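Viral structural protein 4 (Bombyx mori cytoplasmic polyhedrosis virus, PDB 6TZ0) binds GTP and associates with the viral RNA-dependent RNA polymerase, probably acting as a P-loop NTPase that assists transcription of the double-stranded RNA genome. Local coordinates at residues S382-A385 with Y386-L390; L409-D412 with D413-S416; H490-A493 with Q494-T497. All coordinates share one frame; numbering follows the deposited sequence.

Contact 1: residues S382-A385 with Y386-L390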
ATOM      1  N   SER B 382      15.363  23.754  26.444  1.00 34.20           N
ATOM      2  CA  SER B 382      16.515  24.081  25.623  1.00 34.20           C
ATOM      3  C   SER B 382      16.986  22.855  24.853  1.00 34.20           C
ATOM      4  O   SER B 382      16.463  21.749  24.998  1.00 34.20           O
ATOM      5  CB  SER B 382      17.648  24.627  26.479  1.00 34.20           C
ATOM      6  OG  SER B 382      18.792  24.857  25.682  1.00 34.20           O
ATOM      7  N   SER B 383      18.001  23.053  24.022  1.00 33.98           N
ATOM      8  CA  SER B 383      18.535  21.948  23.247  1.00 33.98           C
ATOM      9  C   SER B 383      19.530  21.130  24.052  1.00 33.98           C
ATOM     10  O   SER B 383      19.782  19.971  23.711  1.00 33.98           O
ATOM     11  CB  SER B 383      19.194  22.473  21.977  1.00 33.98           C
ATOM     12  OG  SER B 383      19.430  21.420  21.074  1.00 33.98           O
ATOM     13  N   ASP B 384      20.087  21.705  25.115  1.00 37.64           N
ATOM     14  CA  ASP B 384      20.970  20.997  26.036  1.00 37.64           C
ATOM     15  C   ASP B 384      20.234  20.554  27.290  1.00 37.64           C
ATOM     16  O   ASP B 384      20.825  20.497  28.364  1.00 37.64           O
ATOM     17  CB  ASP B 384      22.160  21.874  26.410  1.00 37.64           C
ATOM     18  CG  ASP B 384      23.128  22.080  25.266  1.00 37.64           C
ATOM     19  OD1 ASP B 384      23.236  21.182  24.407  1.00 37.64           O
ATOM     20  OD2 ASP B 384      23.786  23.139  25.228  1.00 37.64           O
ATOM     21  N   ALA B 385      18.946  20.228  27.188  1.00 36.94           N
ATOM     22  CA  ALA B 385      18.176  19.888  28.379  1.00 36.94           C
ATOM     23  C   ALA B 385      18.508  18.491  28.885  1.00 36.94           C
ATOM     24  O   ALA B 385      18.777  18.301  30.076  1.00 36.94           O
ATOM     25  CB  ALA B 385      16.682  20.015  28.090  1.00 36.94           C
ATOM     26  N   TYR B 386      18.493  17.507  27.986  1.00 36.34           N
ATOM     27  CA  TYR B 386      18.833  16.140  28.354  1.00 36.34           C
ATOM     28  C   TYR B 386      20.290  16.008  28.763  1.00 36.34           C
ATOM     29  O   TYR B 386      20.605  15.215  29.655  1.00 36.34           O
ATOM     30  CB  TYR B 386      18.528  15.197  27.196  1.00 36.34           C
ATOM     31  CG  TYR B 386      18.917  13.766  27.457  1.00 36.34           C
ATOM     32  CD1 TYR B 386      18.208  12.995  28.353  1.00 36.34           C
ATOM     33  CD2 TYR B 386      19.993  13.186  26.800  1.00 36.34           C
ATOM     34  CE1 TYR B 386      18.557  11.689  28.600  1.00 36.34           C
ATOM     35  CE2 TYR B 386      20.350  11.878  27.040  1.00 36.34           C
ATOM     36  CZ  TYR B 386      19.626  11.135  27.937  1.00 36.34           C
ATOM     37  OH  TYR B 386      19.975   9.832  28.175  1.00 36.34           O
ATOM     38  N   GLY B 387      21.180  16.790  28.150  1.00 38.59           N
ATOM     39  CA  GLY B 387      22.581  16.733  28.529  1.00 38.59           C
ATOM     40  C   GLY B 387      22.835  17.278  29.920  1.00 38.59           C
ATOM     41  O   GLY B 387      23.546  16.658  30.717  1.00 38.59           O
ATOM     42  N   ARG B 388      22.236  18.425  30.244  1.00 40.80           N
ATOM     43  CA  ARG B 388      22.396  18.987  31.576  1.00 40.80           C
ATOM     44  C   ARG B 388      21.616  18.212  32.628  1.00 40.80           C
ATOM     45  O   ARG B 388      21.933  18.312  33.814  1.00 40.80           O
ATOM     46  CB  ARG B 388      21.975  20.455  31.588  1.00 40.80           C
ATOM     47  CG  ARG B 388      22.845  21.359  30.731  1.00 40.80           C
ATOM     48  CD  ARG B 388      22.464  22.806  30.928  1.00 40.80           C
ATOM     49  NE  ARG B 388      23.208  23.743  30.099  1.00 40.80           N
ATOM     50  CZ  ARG B 388      22.702  24.366  29.044  1.00 40.80           C
ATOM     51  NH1 ARG B 388      21.433  24.187  28.715  1.00 40.80           N
ATOM     52  NH2 ARG B 388      23.450  25.205  28.350  1.00 40.80           N
ATOM     53  N   TRP B 389      20.606  17.445  32.221  1.00 38.74           N
ATOM     54  CA  TRP B 389      19.948  16.528  33.143  1.00 38.74           C
ATOM     55  C   TRP B 389      20.832  15.324  33.443  1.00 38.74           C
ATOM     56  O   TRP B 389      21.033  14.957  34.606  1.00 38.74           O
ATOM     57  CB  TRP B 389      18.628  16.066  32.543  1.00 38.74           C
ATOM     58  CG  TRP B 389      17.881  15.100  33.384  1.00 38.74           C
ATOM     59  CD1 TRP B 389      17.150  15.371  34.495  1.00 38.74           C
ATOM     60  CD2 TRP B 389      17.839  13.682  33.212  1.00 38.74           C
ATOM     61  NE1 TRP B 389      16.618  14.216  35.004  1.00 38.74           N
ATOM     62  CE2 TRP B 389      17.035  13.163  34.237  1.00 38.74           C
ATOM     63  CE3 TRP B 389      18.392  12.804  32.278  1.00 38.74           C
ATOM     64  CZ2 TRP B 389      16.768  11.807  34.354  1.00 38.74           C
ATOM     65  CZ3 TRP B 389      18.126  11.461  32.396  1.00 38.74           C
ATOM     66  CH2 TRP B 389      17.323  10.974  33.427  1.00 38.74           C
ATOM     67  N   LEU B 390      21.362  14.693  32.394  1.00 38.56           N
ATOM     68  CA  LEU B 390      22.137  13.472  32.530  1.00 38.56           C
ATOM     69  C   LEU B 390      23.506  13.726  33.142  1.00 38.56           C
ATOM     70  O   LEU B 390      24.098  12.802  33.704  1.00 38.56           O
ATOM     71  CB  LEU B 390      22.262  12.808  31.158  1.00 38.56           C
ATOM     72  CG  LEU B 390      22.885  11.427  30.989  1.00 38.56           C
ATOM     73  CD1 LEU B 390      22.090  10.404  31.753  1.00 38.56           C
ATOM     74  CD2 LEU B 390      22.914  11.075  29.527  1.00 38.56           C
TER

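Contact 2: residues L409-D412 with D413-S416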
ATOM      1  N   LEU B 409      17.472  22.971  35.611  1.00 43.11           N
ATOM      2  CA  LEU B 409      18.764  22.519  35.111  1.00 43.11           C
ATOM      3  C   LEU B 409      19.121  23.078  33.740  1.00 43.11           C
ATOM      4  O   LEU B 409      20.210  22.783  33.248  1.00 43.11           O
ATOM      5  CB  LEU B 409      18.814  20.993  35.052  1.00 43.11           C
ATOM      6  CG  LEU B 409      18.859  20.259  36.387  1.00 43.11           C
ATOM      7  CD1 LEU B 409      18.800  18.764  36.171  1.00 43.11           C
ATOM      8  CD2 LEU B 409      20.108  20.642  37.138  1.00 43.11           C
ATOM      9  N   ASP B 410      18.258  23.876  33.114  1.00 45.49           N
ATOM     10  CA  ASP B 410      18.531  24.428  31.791  1.00 45.49           C
ATOM     11  C   ASP B 410      19.322  25.715  31.817  1.00 45.49           C
ATOM     12  O   ASP B 410      19.260  26.470  30.841  1.00 45.49           O
ATOM     13  CB  ASP B 410      17.231  24.677  31.026  1.00 45.49           C
ATOM     14  CG  ASP B 410      16.650  23.424  30.457  1.00 45.49           C
ATOM     15  OD1 ASP B 410      17.437  22.504  30.183  1.00 45.49           O
ATOM     16  OD2 ASP B 410      15.419  23.368  30.259  1.00 45.49           O
ATOM     17  N   THR B 411      20.054  26.011  32.878  1.00 48.59           N
ATOM     18  CA  THR B 411      20.774  27.268  32.915  1.00 48.59           C
ATOM     19  C   THR B 411      22.108  27.135  32.186  1.00 48.59           C
ATOM     20  O   THR B 411      22.556  26.043  31.841  1.00 48.59           O
ATOM     21  CB  THR B 411      20.976  27.726  34.356  1.00 48.59           C
ATOM     22  OG1 THR B 411      21.793  26.780  35.053  1.00 48.59           O
ATOM     23  CG2 THR B 411      19.633  27.829  35.054  1.00 48.59           C
ATOM     24  N   ASP B 412      22.738  28.283  31.950  1.00 52.75           N
ATOM     25  CA  ASP B 412      23.981  28.331  31.192  1.00 52.75           C
ATOM     26  C   ASP B 412      25.158  27.794  31.998  1.00 52.75           C
ATOM     27  O   ASP B 412      26.121  27.283  31.418  1.00 52.75           O
ATOM     28  CB  ASP B 412      24.247  29.774  30.757  1.00 52.75           C
ATOM     29  CG  ASP B 412      25.233  29.884  29.610  1.00 52.75           C
ATOM     30  OD1 ASP B 412      25.688  28.848  29.084  1.00 52.75           O
ATOM     31  OD2 ASP B 412      25.556  31.028  29.230  1.00 52.75           O
ATOM     32  N   ASP B 413      25.097  27.883  33.324  1.00 52.60           N
ATOM     33  CA  ASP B 413      26.221  27.479  34.159  1.00 52.60           C
ATOM     34  C   ASP B 413      26.198  26.004  34.541  1.00 52.60           C
ATOM     35  O   ASP B 413      26.899  25.619  35.480  1.00 52.60           O
ATOM     36  CB  ASP B 413      26.283  28.359  35.413  1.00 52.60           C
ATOM     37  CG  ASP B 413      24.989  28.363  36.200  1.00 52.60           C
ATOM     38  OD1 ASP B 413      23.995  27.762  35.745  1.00 52.60           O
ATOM     39  OD2 ASP B 413      24.967  28.980  37.284  1.00 52.60           O
ATOM     40  N   ASN B 414      25.415  25.179  33.857  1.00 47.99           N
ATOM     41  CA  ASN B 414      25.462  23.738  34.045  1.00 47.99           C
ATOM     42  C   ASN B 414      26.146  23.100  32.844  1.00 47.99           C
ATOM     43  O   ASN B 414      25.814  23.411  31.698  1.00 47.99           O
ATOM     44  CB  ASN B 414      24.056  23.163  34.216  1.00 47.99           C
ATOM     45  CG  ASN B 414      23.410  23.579  35.513  1.00 47.99           C
ATOM     46  OD1 ASN B 414      24.053  23.612  36.558  1.00 47.99           O
ATOM     47  ND2 ASN B 414      22.124  23.894  35.457  1.00 47.99           N
ATOM     48  N   GLU B 415      27.091  22.207  33.107  1.00 46.62           N
ATOM     49  CA  GLU B 415      27.813  21.545  32.034  1.00 46.62           C
ATOM     50  C   GLU B 415      27.010  20.348  31.537  1.00 46.62           C
ATOM     51  O   GLU B 415      26.290  19.702  32.298  1.00 46.62           O
ATOM     52  CB  GLU B 415      29.196  21.117  32.527  1.00 46.62           C
ATOM     53  CG  GLU B 415      30.156  20.614  31.462  1.00 46.62           C
ATOM     54  CD  GLU B 415      31.535  20.329  32.025  1.00 46.62           C
ATOM     55  OE1 GLU B 415      31.721  20.497  33.247  1.00 46.62           O
ATOM     56  OE2 GLU B 415      32.434  19.947  31.247  1.00 46.62           O
ATOM     57  N   SER B 416      27.118  20.075  30.245  1.00 42.72           N
ATOM     58  CA  SER B 416      26.380  18.997  29.610  1.00 42.72           C
ATOM     59  C   SER B 416      27.202  17.715  29.589  1.00 42.72           C
ATOM     60  O   SER B 416      28.428  17.732  29.701  1.00 42.72           O
ATOM     61  CB  SER B 416      25.983  19.389  28.188  1.00 42.72           C
ATOM     62  OG  SER B 416      25.315  18.329  27.538  1.00 42.72           O
TER

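Contact 3: residues H490-A493 with Q494-T497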
ATOM      1  N   HIS B 490      19.318  18.970  18.220  1.00 27.67           N
ATOM      2  CA  HIS B 490      20.551  19.200  17.484  1.00 27.67           C
ATOM      3  C   HIS B 490      20.646  18.469  16.157  1.00 27.67           C
ATOM      4  O   HIS B 490      21.358  18.945  15.275  1.00 27.67           O
ATOM      5  CB  HIS B 490      21.780  18.820  18.313  1.00 27.67           C
ATOM      6  CG  HIS B 490      22.100  19.780  19.411  1.00 27.67           C
ATOM      7  ND1 HIS B 490      21.900  19.488  20.741  1.00 27.67           N
ATOM      8  CD2 HIS B 490      22.571  21.047  19.371  1.00 27.67           C
ATOM      9  CE1 HIS B 490      22.285  20.516  21.476  1.00 27.67           C
ATOM     10  NE2 HIS B 490      22.678  21.481  20.668  1.00 27.67           N
ATOM     11  N   PHE B 491      19.961  17.342  15.984  1.00 27.38           N
ATOM     12  CA  PHE B 491      20.134  16.560  14.766  1.00 27.38           C
ATOM     13  C   PHE B 491      18.928  15.665  14.537  1.00 27.38           C
ATOM     14  O   PHE B 491      18.172  15.363  15.459  1.00 27.38           O
ATOM     15  CB  PHE B 491      21.432  15.747  14.801  1.00 27.38           C
ATOM     16  CG  PHE B 491      21.595  14.867  16.011  1.00 27.38           C
ATOM     17  CD1 PHE B 491      22.216  15.349  17.150  1.00 27.38           C
ATOM     18  CD2 PHE B 491      21.183  13.549  15.991  1.00 27.38           C
ATOM     19  CE1 PHE B 491      22.382  14.552  18.253  1.00 27.38           C
ATOM     20  CE2 PHE B 491      21.353  12.745  17.094  1.00 27.38           C
ATOM     21  CZ  PHE B 491      21.954  13.251  18.225  1.00 27.38           C
ATOM     22  N   ASN B 492      18.775  15.231  13.284  1.00 28.04           N
ATOM     23  CA  ASN B 492      17.548  14.582  12.837  1.00 28.04           C
ATOM     24  C   ASN B 492      17.352  13.177  13.382  1.00 28.04           C
ATOM     25  O   ASN B 492      16.262  12.627  13.217  1.00 28.04           O
ATOM     26  CB  ASN B 492      17.491  14.504  11.312  1.00 28.04           C
ATOM     27  CG  ASN B 492      17.358  15.852  10.666  1.00 28.04           C
ATOM     28  OD1 ASN B 492      18.192  16.246   9.862  1.00 28.04           O
ATOM     29  ND2 ASN B 492      16.309  16.576  11.020  1.00 28.04           N
ATOM     30  N   ALA B 493      18.361  12.570  14.004  1.00 29.25           N
ATOM     31  CA  ALA B 493      18.154  11.244  14.571  1.00 29.25           C
ATOM     32  C   ALA B 493      17.346  11.291  15.857  1.00 29.25           C
ATOM     33  O   ALA B 493      16.900  10.245  16.330  1.00 29.25           O
ATOM     34  CB  ALA B 493      19.490  10.556  14.826  1.00 29.25           C
ATOM     35  N   GLN B 494      17.145  12.472  16.423  1.00 30.26           N
ATOM     36  CA  GLN B 494      16.276  12.654  17.571  1.00 30.26           C
ATOM     37  C   GLN B 494      14.803  12.693  17.198  1.00 30.26           C
ATOM     38  O   GLN B 494      13.968  12.837  18.090  1.00 30.26           O
ATOM     39  CB  GLN B 494      16.673  13.932  18.298  1.00 30.26           C
ATOM     40  CG  GLN B 494      18.042  13.839  18.912  1.00 30.26           C
ATOM     41  CD  GLN B 494      18.501  15.131  19.512  1.00 30.26           C
ATOM     42  OE1 GLN B 494      17.832  16.150  19.398  1.00 30.26           O
ATOM     43  NE2 GLN B 494      19.650  15.101  20.161  1.00 30.26           N
ATOM     44  N   ASP B 495      14.463  12.548  15.916  1.00 32.06           N
ATOM     45  CA  ASP B 495      13.066  12.456  15.506  1.00 32.06           C
ATOM     46  C   ASP B 495      12.396  11.206  16.047  1.00 32.06           C
ATOM     47  O   ASP B 495      11.182  11.199  16.265  1.00 32.06           O
ATOM     48  CB  ASP B 495      12.971  12.472  13.985  1.00 32.06           C
ATOM     49  CG  ASP B 495      13.310  13.811  13.399  1.00 32.06           C
ATOM     50  OD1 ASP B 495      13.066  14.827  14.076  1.00 32.06           O
ATOM     51  OD2 ASP B 495      13.817  13.851  12.262  1.00 32.06           O
ATOM     52  N   ALA B 496      13.160  10.141  16.257  1.00 32.96           N
ATOM     53  CA  ALA B 496      12.655   8.934  16.891  1.00 32.96           C
ATOM     54  C   ALA B 496      12.642   9.031  18.409  1.00 32.96           C
ATOM     55  O   ALA B 496      12.210   8.084  19.072  1.00 32.96           O
ATOM     56  CB  ALA B 496      13.498   7.733  16.460  1.00 32.96           C
ATOM     57  N   THR B 497      13.083  10.135  18.961  1.00 33.73           N
ATOM     58  CA  THR B 497      13.366  10.242  20.383  1.00 33.73           C
ATOM     59  C   THR B 497      12.625  11.378  21.074  1.00 33.73           C
ATOM     60  O   THR B 497      12.086  11.169  22.165  1.00 33.73           O
ATOM     61  CB  THR B 497      14.881  10.394  20.535  1.00 33.73           C
ATOM     62  OG1 THR B 497      15.522   9.216  20.035  1.00 33.73           O
ATOM     63  CG2 THR B 497      15.261  10.573  21.955  1.00 33.73           C
TER

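Contact 1: residues S382-A385 with Y386-L390
Asp384 and Arg388 face each other across the opening turn of helix 385-393, where the chain leaves strand 378-381 at the edge of a parallel sheet that carries a P-loop. Asp384 holds the N-cap position, but its carboxylate makes no capping bond and leans toward the arginine. The backbone supplies the regular hydrogen bonds: Arg388 N bonds to Asp384 O (3.1 Å) and Trp389 N to Ala385 O (2.9 Å), the first rungs of the helix. On the approach to the helix, Asp384 N gives a weak bond to Ser382 OG, whose side chain comes about 4 Å from that of the GTP-binding Thr360.

The charged part is looser. Asp384 OD2 lies 3.8 Å from Arg388 NH2, a long salt bridge with the carboxylate and guanidinium planes 78° apart. The oxygen stands well out of the guanidinium plane, so the attraction is one of charge, with no N-H aimed at it. Arg388 NE is bonded instead to Asn414 O, in the loop before helix 417-427.

Close packing of the arginine stem and guanidinium face completes the contact. Extended from CG to NE, the arginine runs back past the Asp384 carbonyl, CG 3.2 Å from Asp384 O, and Asp384 CB then sits over one guanidinium face toward its rim. Ser382 OG lies near the guanidinium plane, at its edge, 4.1 Å from Arg388 NH1.

Contact 2: residues L409-D412 with D413-S416
Asn414 turns its amide back across a tight turn to reach Leu409, five residues earlier. Its ND2 donates to Leu409 O at 3.1 Å, with an N-H...O angle of 149°, but it arrives from above the carbonyl plane, 58° out of it, instead of along a lone pair. The amide is itself tilted with respect to that oxygen. With CG beside its own backbone N and opposite the carbonyl carbon (chi1 -69°), the end of the side chain comes back toward Leu409 and Thr411. ND2 also passes 2.9 Å from Thr411 OG1, where the angle is too poor for a hydrogen bond, and Leu409 CD2 lies 4.2 Å from ND2, the two side chains crossing at about a right angle.

Asp413 supplies the second tie. The hydroxyl of Thr411 is the donor to Asp413 OD1 and meets that oxygen nearly along its C-O axis; the 2.5 Å from OG1 to OD1 is too short to be taken literally at this resolution. Both OG1 of Thr411 and CG of Asp413 are tucked between backbone N and carbonyl carbon, which lets the two short side chains meet. The bend is a type I turn from Thr411 to Asn414, with Asp412 and Asp413 at its corners.

Asp412 is exposed, its CB directed away from 413-416; its OD1 lies 7.0 Å from Asp413 OD1. Their side chains come within about 6 Å of Arg520 and Arg522 respectively, residues of a GTP site. The loop joins helix 403-408 to helix 417-427, which Ser416 precedes as N-cap, and touches helix 385-393, Leu409 against Trp389 and both Leu409 and Asn414 against Lys392.

Contact 3: residues H490-A493 with Q494-T497
Gln494 lays its aliphatic stem over the ring of Phe491, the two side chains crossing at about a right angle. Its CG stands over one face, 4.2 Å from the ring centroid and 20° off the normal, a CH-pi contact displaced toward the rim. Farther along, the amide is turned 48° against the ring, and NE2 comes within 3.4 Å of Phe491 CE1. The glutamine chain is extended beyond CG, which carries OE1 past the ring to the backbone of His490: His490 N gives it a weak bond of 3.4 Å. One side chain thus packs on Phe491 with its stem and reaches back a further residue with its amide.

Asn492 and Asp495 behave differently. They lie side by side, pointing the same way, their amide and carboxylate planes 40° apart; no bond joins the two side chains, and Asp495 OD2 lies beside Asn492 O, acceptor to acceptor. That OD2 also comes close to Glu634 OE1 of the polymerase chain, a like-charge approach across the interface. Leu365 of the polymerase chain packs against Ala493, and Ile361 of the polymerase chain against Ala496.

Beneath the side chains, two bonds of the i to i+3 kind shape the backbone: Gln494 N to Phe491 O and Asp495 N to Asn492 O, each 3.2 Å. They form a short 3-10 turn. It begins just past strand 484-489, where His490 stacks on Tyr534 and approaches the side chains of the GTP-binding Lys355 and Lys359. Such a loop, at the carboxyl end of the strand beside the P-loop strand, commonly borders the nucleotide site in P-loop NTPases.

The three contacts follow one another along the chain without overlap, all on one side of its centre. Contact 1 and contact 3 come after strands 378-381 and 484-489, neighbours in the five-stranded parallel sheet, whose 2-3-1-4-5 order resembles that of kinase-type P-loop folds. Their centres are about 14 Å apart, and the His490 ring packs against Ser383 and Asp384. Contact 2, in the loop between helices 403-408 and 417-427, sits about 8 Å from contact 1 between centres and is joined to it by a probable hydrogen bond from Arg388 to Asn414. Contacts 2 and 3 do not touch, their centres about 21 Å apart. Together they border the GTP-binding residues, with the polymerase chain beside contact 3.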